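Local coordinates for protein LupI (PDB 6IY4) that probably inhibits a metalloendopeptidase, a psychrophilic marine protease, as a small beta-barrel inhibitor of the Inh family, at residues Leu43-Thr48 against Asp63-Leu68; Arg30-Gln35 against Thr48-Thr53. One frame throughout, in Å; residues are numbered along the deposited sequence.

Interaction 1: Leu43-Thr48 against Asp63-Leu68; sequences LGRTPT and DGSQSL
Ser67 OG donates a short hydrogen bond of 2.6 Å to Arg45 O, the shortest sound polar link between the two segments. The bond runs 25° out of the carbonyl plane, with a C=O...donor angle of 153°. Ser67 OG stands anti to its own backbone N (chi1 165°), which puts it beside Arg45 O, with Leu43 CD1 3.3 Å from Ser67 OG and Pro47 CG also near that oxygen. A water joins the backbones of the same two residues, accepting from Arg45 N and donating to Ser67 O at 2.8 Å. The Arg45 side chain extends from the backbone with CG anti to N, bends at chi3, and lays its guanidinium over the 63-66 turn. Arg45 NE gives a weak hydrogen bond of 3.3 Å to Gln66 O, which lies at the guanidinium edge in its plane, while Ser65 CB lies over one face, toward the rim. The carboxylate of Asp63 adds a long salt bridge, Arg45 NH1 to Asp63 OD1 at 3.7 Å; the oxygen is well out of the guanidinium plane, leaving attraction of charge without a directed N-H. Asp63 OD1 also accepts from Ser65 N at 3.0 Å, closing an Asx turn that holds the carboxylate beside the arginine. On the buried side Leu43 CD2 meets Leu68 CD2 at 4.0 Å, the two side chains crossing at about a right angle. Both leucines reach Val82 of strand 77-82, and Pro47 packs on Leu59 of strand 56-60. Ser67 and Leu68 form a classic beta bulge opposite Leu59, so the loop leading to strand 49-53 is fastened where strand 66-74 bends beside its neighbour 56-60.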
ATOM      1  N   LEU A  43       2.963  -9.273   3.219  1.00 25.81           N
ATOM      2  CA  LEU A  43       3.239  -8.542   4.471  1.00 24.22           C
ATOM      3  C   LEU A  43       2.915  -9.464   5.651  1.00 23.38           C
ATOM      4  O   LEU A  43       1.901 -10.200   5.562  1.00 26.12           O
ATOM      5  CB  LEU A  43       2.374  -7.272   4.498  1.00 24.16           C
ATOM      6  CG  LEU A  43       2.588  -6.266   3.371  1.00 26.60           C
ATOM      7  CD1 LEU A  43       1.594  -5.133   3.468  1.00 26.47           C
ATOM      8  CD2 LEU A  43       4.011  -5.741   3.344  1.00 30.08           C
ATOM      9  N   GLY A  44       3.688  -9.315   6.718  1.00 26.82           N
ATOM     10  CA  GLY A  44       3.454 -10.012   8.002  1.00 25.43           C
ATOM     11  C   GLY A  44       2.157  -9.588   8.661  1.00 29.48           C
ATOM     12  O   GLY A  44       1.465 -10.420   9.267  1.00 28.73           O
ATOM     13  N   ARG A  45       1.803  -8.316   8.499  1.00 26.92           N
ATOM     14  CA  ARG A  45       0.630  -7.696   9.143  1.00 27.72           C
ATOM     15  C   ARG A  45      -0.292  -7.238   8.033  1.00 27.00           C
ATOM     16  O   ARG A  45       0.168  -6.442   7.239  1.00 28.82           O
ATOM     17  CB  ARG A  45       1.125  -6.558  10.027  1.00 30.29           C
ATOM     18  CG  ARG A  45       0.045  -6.059  10.968  1.00 34.33           C
ATOM     19  CD  ARG A  45       0.441  -4.781  11.674  1.00 35.48           C
ATOM     20  NE  ARG A  45       1.640  -4.998  12.471  1.00 38.27           N
ATOM     21  CZ  ARG A  45       1.692  -5.712  13.602  1.00 40.21           C
ATOM     22  NH1 ARG A  45       0.613  -6.323  14.086  1.00 37.53           N
ATOM     23  NH2 ARG A  45       2.841  -5.796  14.259  1.00 38.47           N
ATOM     24  N   THR A  46      -1.502  -7.765   7.934  1.00 27.72           N
ATOM     25  CA  THR A  46      -2.471  -7.359   6.902  1.00 28.15           C
ATOM     26  C   THR A  46      -2.998  -5.956   7.225  1.00 26.59           C
ATOM     27  O   THR A  46      -3.475  -5.722   8.316  1.00 26.32           O
ATOM     28  CB  THR A  46      -3.630  -8.349   6.844  1.00 33.34           C
ATOM     29  OG1 THR A  46      -3.069  -9.588   6.395  1.00 37.39           O
ATOM     30  CG2 THR A  46      -4.707  -7.889   5.899  1.00 34.84           C
ATOM     31  N   PRO A  47      -2.937  -4.978   6.296  1.00 25.33           N
ATOM     32  CA  PRO A  47      -3.401  -3.631   6.587  1.00 23.25           C
ATOM     33  C   PRO A  47      -4.925  -3.486   6.619  1.00 24.68           C
ATOM     34  O   PRO A  47      -5.602  -4.172   5.811  1.00 24.50           O
ATOM     35  CB  PRO A  47      -2.901  -2.815   5.378  1.00 25.15           C
ATOM     36  CG  PRO A  47      -1.982  -3.703   4.616  1.00 28.08           C
ATOM     37  CD  PRO A  47      -2.382  -5.117   4.939  1.00 27.14           C
ATOM     38  N   THR A  48      -5.437  -2.702   7.559  1.00 21.85           N
ATOM     39  CA  THR A  48      -6.885  -2.382   7.642  1.00 24.27           C
ATOM     40  C   THR A  48      -7.101  -0.898   7.398  1.00 22.13           C
ATOM     41  O   THR A  48      -8.235  -0.534   7.026  1.00 22.46           O
ATOM     42  CB  THR A  48      -7.490  -2.822   8.984  1.00 27.76           C
ATOM     43  OG1 THR A  48      -6.797  -2.170  10.048  1.00 31.32           O
ATOM     44  CG2 THR A  48      -7.419  -4.323   9.163  1.00 30.82           C
ATOM     45  N   ASP A  63      -4.428  -3.400  14.851  1.00 24.27           N
ATOM     46  CA  ASP A  63      -4.099  -3.004  16.242  1.00 25.44           C
ATOM     47  C   ASP A  63      -3.465  -1.635  16.237  1.00 25.86           C
ATOM     48  O   ASP A  63      -3.108  -1.137  17.315  1.00 27.77           O
ATOM     49  CB  ASP A  63      -3.153  -4.030  16.839  1.00 27.19           C
ATOM     50  CG  ASP A  63      -1.796  -4.015  16.179  1.00 30.29           C
ATOM     51  OD1 ASP A  63      -1.722  -3.659  14.980  1.00 27.95           O
ATOM     52  OD2 ASP A  63      -0.827  -4.358  16.875  1.00 31.62           O
ATOM     53  N   GLY A  64      -3.337  -1.033  15.067  1.00 24.42           N
ATOM     54  CA  GLY A  64      -2.843   0.341  14.976  1.00 22.54           C
ATOM     55  C   GLY A  64      -1.358   0.343  14.757  1.00 23.57           C
ATOM     56  O   GLY A  64      -0.828   1.444  14.613  1.00 24.46           O
ATOM     57  N   SER A  65      -0.731  -0.831  14.594  1.00 24.61           N
ATOM     58  CA  SER A  65       0.731  -0.923  14.358  1.00 26.31           C
ATOM     59  C   SER A  65       1.041  -0.917  12.858  1.00 23.17           C
ATOM     60  O   SER A  65       0.168  -1.142  12.039  1.00 22.36           O
ATOM     61  CB  SER A  65       1.340  -2.120  14.983  1.00 31.33           C
ATOM     62  OG  SER A  65       1.114  -3.222  14.151  1.00 40.48           O
ATOM     63  N   GLN A  66       2.272  -0.573  12.533  1.00 22.79           N
ATOM     64  CA  GLN A  66       2.711  -0.394  11.139  1.00 22.81           C
ATOM     65  C   GLN A  66       2.714  -1.752  10.447  1.00 23.11           C
ATOM     66  O   GLN A  66       3.401  -2.686  10.881  1.00 23.78           O
ATOM     67  CB  GLN A  66       4.082   0.283  11.106  1.00 22.55           C
ATOM     68  CG  GLN A  66       4.668   0.479   9.712  1.00 22.86           C
ATOM     69  CD  GLN A  66       5.882   1.375   9.760  1.00 21.97           C
ATOM     70  OE1 GLN A  66       6.870   1.193   9.045  1.00 23.70           O
ATOM     71  NE2 GLN A  66       5.783   2.375  10.601  1.00 22.05           N
ATOM     72  N   SER A  67       1.999  -1.837   9.328  1.00 21.41           N
ATOM     73  CA  SER A  67       2.142  -2.958   8.379  1.00 21.98           C
ATOM     74  C   SER A  67       3.274  -2.655   7.384  1.00 23.04           C
ATOM     75  O   SER A  67       4.090  -3.564   7.058  1.00 24.56           O
ATOM     76  CB  SER A  67       0.833  -3.254   7.676  1.00 23.37           C
ATOM     77  OG  SER A  67       1.118  -4.077   6.566  1.00 32.56           O
ATOM     78  N   LEU A  68       3.370  -1.401   6.917  1.00 20.14           N
ATOM     79  CA  LEU A  68       4.480  -1.015   6.012  1.00 19.89           C
ATOM     80  C   LEU A  68       4.475   0.502   5.882  1.00 19.95           C
ATOM     81  O   LEU A  68       3.405   1.115   5.819  1.00 20.92           O
ATOM     82  CB  LEU A  68       4.303  -1.659   4.644  1.00 20.58           C
ATOM     83  CG  LEU A  68       5.512  -1.591   3.722  1.00 23.76           C
ATOM     84  CD1 LEU A  68       6.641  -2.433   4.263  1.00 26.59           C
ATOM     85  CD2 LEU A  68       5.139  -2.022   2.306  1.00 24.28           C
TER
HETATM   86  O   HOH W   1       3.839  -6.256   7.741  1.00 32.70           O

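Interaction 2: Arg30-Gln35 against Thr48-Thr53; sequences RTFSAQ and TTWSPT
Three hydrogen bonds join Trp50 to Arg30 and Thr31, two of them using side chains. In the backbone, Trp50 N donates to Arg30 O at 3.1 Å, and the same oxygen receives a CA-H...O contact from Thr49 CA. The Arg30 side chain, bent at chi3, turns back to the strand, and Arg30 NH1 donates to Trp50 O at 2.9 Å (N-H...O angle 159°); the oxygen lies in the guanidinium plane, whereas the nitrogen stands above the carbonyl plane. Trp50 NE1 donates to Thr31 O at 3.0 Å, an acceptor in the plane of the indole at its edge. Water-mediated bonding extends the pairing: one water accepts from Phe32 N and donates to Thr48 O at 2.7 Å.

Ring contacts accompany these bonds. Trp50 CG sits between its backbone N and carbonyl carbon (chi1 57°), which brings it near Arg30 O, and the indole beyond it lies alongside the backbone of Arg30 and Thr31. Arg30 CA lies over one face, offset toward the rim, a CH-pi contact with Arg30 CA 3.7 Å from the centroid of the five-membered ring of Trp50. Phe32 comes to the indole obliquely, planes 52° apart, with Trp50 CD1 over one face of the phenyl, toward its rim, and 3.7 Å from Phe32 CE1. The other part of the phenyl runs past the backbone, Phe32 CE2 reaching Thr49 O at 3.4 Å. An alanine in place of Trp50 would probably leave Thr31 O without its indole donor and open a gap between Phe32 and Arg30 CA where the indole now lies.

Further inward the indole packs on Leu57 and Leu59 of strand 56-60, Leu26 of strand 22-26, and Pro3 and Val6 of helix 3-6. Phe32 touches Val24 and Leu26, so the 30-35 loop bridges edge strands 22-26 and 49-53.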
ATOM      1  N   ARG A  30      -9.988   6.194   4.573  1.00 23.67           N
ATOM      2  CA  ARG A  30      -8.697   5.588   4.972  1.00 22.96           C
ATOM      3  C   ARG A  30      -8.867   4.094   5.294  1.00 20.91           C
ATOM      4  O   ARG A  30      -8.050   3.563   6.016  1.00 21.88           O
ATOM      5  CB  ARG A  30      -8.055   6.461   6.065  1.00 23.26           C
ATOM      6  CG  ARG A  30      -7.610   7.820   5.539  1.00 23.57           C
ATOM      7  CD  ARG A  30      -6.634   8.533   6.435  1.00 28.34           C
ATOM      8  NE  ARG A  30      -7.223   8.669   7.757  1.00 33.29           N
ATOM      9  CZ  ARG A  30      -6.917   7.921   8.831  1.00 35.65           C
ATOM     10  NH1 ARG A  30      -5.993   6.971   8.775  1.00 34.91           N
ATOM     11  NH2 ARG A  30      -7.551   8.114   9.977  1.00 38.07           N
ATOM     12  N   THR A  31      -9.808   3.407   4.673  1.00 20.47           N
ATOM     13  CA  THR A  31      -9.902   1.948   4.632  1.00 20.88           C
ATOM     14  C   THR A  31      -9.615   1.476   3.223  1.00 20.54           C
ATOM     15  O   THR A  31      -9.222   2.276   2.365  1.00 20.19           O
ATOM     16  CB  THR A  31     -11.267   1.472   5.122  1.00 22.00           C
ATOM     17  OG1 THR A  31     -12.278   1.979   4.257  1.00 24.62           O
ATOM     18  CG2 THR A  31     -11.502   1.989   6.511  1.00 22.35           C
ATOM     19  N   PHE A  32      -9.720   0.173   3.032  1.00 20.05           N
ATOM     20  CA  PHE A  32      -9.473  -0.483   1.742  1.00 19.42           C
ATOM     21  C   PHE A  32     -10.673  -1.292   1.298  1.00 21.91           C
ATOM     22  O   PHE A  32     -11.412  -1.742   2.132  1.00 24.07           O
ATOM     23  CB  PHE A  32      -8.352  -1.500   1.852  1.00 20.76           C
ATOM     24  CG  PHE A  32      -7.053  -0.961   2.397  1.00 19.06           C
ATOM     25  CD1 PHE A  32      -6.124  -0.355   1.569  1.00 18.47           C
ATOM     26  CD2 PHE A  32      -6.757  -1.114   3.748  1.00 20.43           C
ATOM     27  CE1 PHE A  32      -4.921   0.081   2.090  1.00 19.74           C
ATOM     28  CE2 PHE A  32      -5.547  -0.670   4.263  1.00 20.72           C
ATOM     29  CZ  PHE A  32      -4.621  -0.097   3.422  1.00 18.21           C
ATOM     30  N   SER A  33     -10.808  -1.491   0.006  1.00 23.01           N
ATOM     31  CA  SER A  33     -11.722  -2.523  -0.510  1.00 23.16           C
ATOM     32  C   SER A  33     -11.224  -3.910  -0.060  1.00 23.48           C
ATOM     33  O   SER A  33     -10.079  -4.070   0.386  1.00 23.56           O
ATOM     34  CB  SER A  33     -11.852  -2.383  -1.999  1.00 25.53           C
ATOM     35  OG  SER A  33     -10.644  -2.725  -2.646  1.00 24.10           O
ATOM     36  N   ALA A  34     -12.119  -4.901  -0.111  1.00 26.55           N
ATOM     37  CA  ALA A  34     -11.869  -6.267   0.396  1.00 29.71           C
ATOM     38  C   ALA A  34     -10.654  -6.912  -0.278  1.00 28.02           C
ATOM     39  O   ALA A  34     -10.035  -7.811   0.355  1.00 30.15           O
ATOM     40  CB  ALA A  34     -13.112  -7.094   0.166  1.00 31.85           C
ATOM     41  N   GLN A  35     -10.332  -6.462  -1.493  1.00 28.92           N
ATOM     42  CA  GLN A  35      -9.234  -6.961  -2.349  1.00 28.61           C
ATOM     43  C   GLN A  35      -7.903  -6.821  -1.599  1.00 28.77           C
ATOM     44  O   GLN A  35      -6.955  -7.561  -1.975  1.00 29.00           O
ATOM     45  CB  GLN A  35      -9.198  -6.220  -3.682  1.00 32.24           C
ATOM     46  CG  GLN A  35     -10.243  -6.701  -4.678  1.00 32.81           C
ATOM     47  CD  GLN A  35     -11.626  -6.187  -4.398  1.00 36.67           C
ATOM     48  OE1 GLN A  35     -11.802  -5.213  -3.682  1.00 37.22           O
ATOM     49  NE2 GLN A  35     -12.619  -6.816  -5.015  1.00 37.40           N
ATOM     50  N   THR A  48      -5.437  -2.702   7.559  1.00 21.85           N
ATOM     51  CA  THR A  48      -6.885  -2.382   7.642  1.00 24.27           C
ATOM     52  C   THR A  48      -7.101  -0.898   7.398  1.00 22.13           C
ATOM     53  O   THR A  48      -8.235  -0.534   7.026  1.00 22.46           O
ATOM     54  CB  THR A  48      -7.490  -2.822   8.984  1.00 27.76           C
ATOM     55  OG1 THR A  48      -6.797  -2.170  10.048  1.00 31.32           O
ATOM     56  CG2 THR A  48      -7.419  -4.323   9.163  1.00 30.82           C
ATOM     57  N   THR A  49      -6.111  -0.029   7.648  1.00 20.68           N
ATOM     58  CA  THR A  49      -6.239   1.399   7.358  1.00 20.74           C
ATOM     59  C   THR A  49      -4.928   1.925   6.775  1.00 20.53           C
ATOM     60  O   THR A  49      -3.954   1.179   6.667  1.00 21.61           O
ATOM     61  CB  THR A  49      -6.655   2.233   8.559  1.00 23.20           C
ATOM     62  OG1 THR A  49      -5.628   2.200   9.560  1.00 27.15           O
ATOM     63  CG2 THR A  49      -7.948   1.730   9.168  1.00 22.89           C
ATOM     64  N   TRP A  50      -4.984   3.154   6.307  1.00 20.10           N
ATOM     65  CA  TRP A  50      -3.797   3.806   5.728  1.00 20.34           C
ATOM     66  C   TRP A  50      -3.775   5.264   6.131  1.00 19.23           C
ATOM     67  O   TRP A  50      -4.803   5.836   6.423  1.00 21.69           O
ATOM     68  CB  TRP A  50      -3.753   3.597   4.213  1.00 22.26           C
ATOM     69  CG  TRP A  50      -4.963   4.086   3.482  1.00 21.84           C
ATOM     70  CD1 TRP A  50      -6.097   3.396   3.173  1.00 20.63           C
ATOM     71  CD2 TRP A  50      -5.116   5.397   2.901  1.00 19.11           C
ATOM     72  NE1 TRP A  50      -6.951   4.191   2.474  1.00 20.30           N
ATOM     73  CE2 TRP A  50      -6.377   5.422   2.276  1.00 20.06           C
ATOM     74  CE3 TRP A  50      -4.331   6.556   2.869  1.00 20.33           C
ATOM     75  CZ2 TRP A  50      -6.860   6.550   1.612  1.00 20.72           C
ATOM     76  CZ3 TRP A  50      -4.792   7.669   2.183  1.00 20.99           C
ATOM     77  CH2 TRP A  50      -6.050   7.674   1.577  1.00 21.17           C
ATOM     78  N   SER A  51      -2.593   5.870   6.038  1.00 20.40           N
ATOM     79  CA  SER A  51      -2.432   7.295   6.364  1.00 22.28           C
ATOM     80  C   SER A  51      -1.285   7.866   5.569  1.00 21.82           C
ATOM     81  O   SER A  51      -0.172   7.355   5.617  1.00 21.60           O
ATOM     82  CB  SER A  51      -2.193   7.477   7.832  1.00 26.30           C
ATOM     83  OG  SER A  51      -2.263   8.853   8.161  1.00 31.68           O
ATOM     84  N   PRO A  52      -1.507   8.971   4.851  1.00 21.14           N
ATOM     85  CA  PRO A  52      -0.426   9.585   4.095  1.00 20.79           C
ATOM     86  C   PRO A  52       0.518  10.305   5.052  1.00 22.61           C
ATOM     87  O   PRO A  52       0.097  10.707   6.127  1.00 25.29           O
ATOM     88  CB  PRO A  52      -1.110  10.588   3.163  1.00 22.87           C
ATOM     89  CG  PRO A  52      -2.539  10.645   3.588  1.00 23.10           C
ATOM     90  CD  PRO A  52      -2.781   9.678   4.718  1.00 21.81           C
ATOM     91  N   THR A  53       1.760  10.462   4.634  1.00 22.23           N
ATOM     92  CA  THR A  53       2.788  11.240   5.359  1.00 24.60           C
ATOM     93  C   THR A  53       3.345  12.213   4.349  1.00 23.24           C
ATOM     94  O   THR A  53       3.057  12.133   3.158  1.00 22.26           O
ATOM     95  CB  THR A  53       3.863  10.322   5.942  1.00 24.85           C
ATOM     96  OG1 THR A  53       4.676   9.932   4.828  1.00 25.85           O
ATOM     97  CG2 THR A  53       3.273   9.143   6.689  1.00 26.64           C
TER
HETATM   98  O   HOH W   2     -10.004  -1.732   5.341  1.00 23.45           O

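Interactions 1 and 2 lie with their centres about 10 Å apart and share Thr48, the last residue of 43-48 and the first of 48-53. Their segments alternate along the chain: 30-35, 43-48, 48-53, 63-68. They also touch directly, Pro47 CB packing against Phe32 CE2 at 3.6 Å. Both reach the same antiparallel sheet, whose outermost strands are 22-26 and 49-53. Interaction 2 joins the long connection between these two strands to strand 49-53, while interaction 1 fastens its later part to strand 66-74. Together they hold this largely irregular connection against the small beta fold of the Inh family.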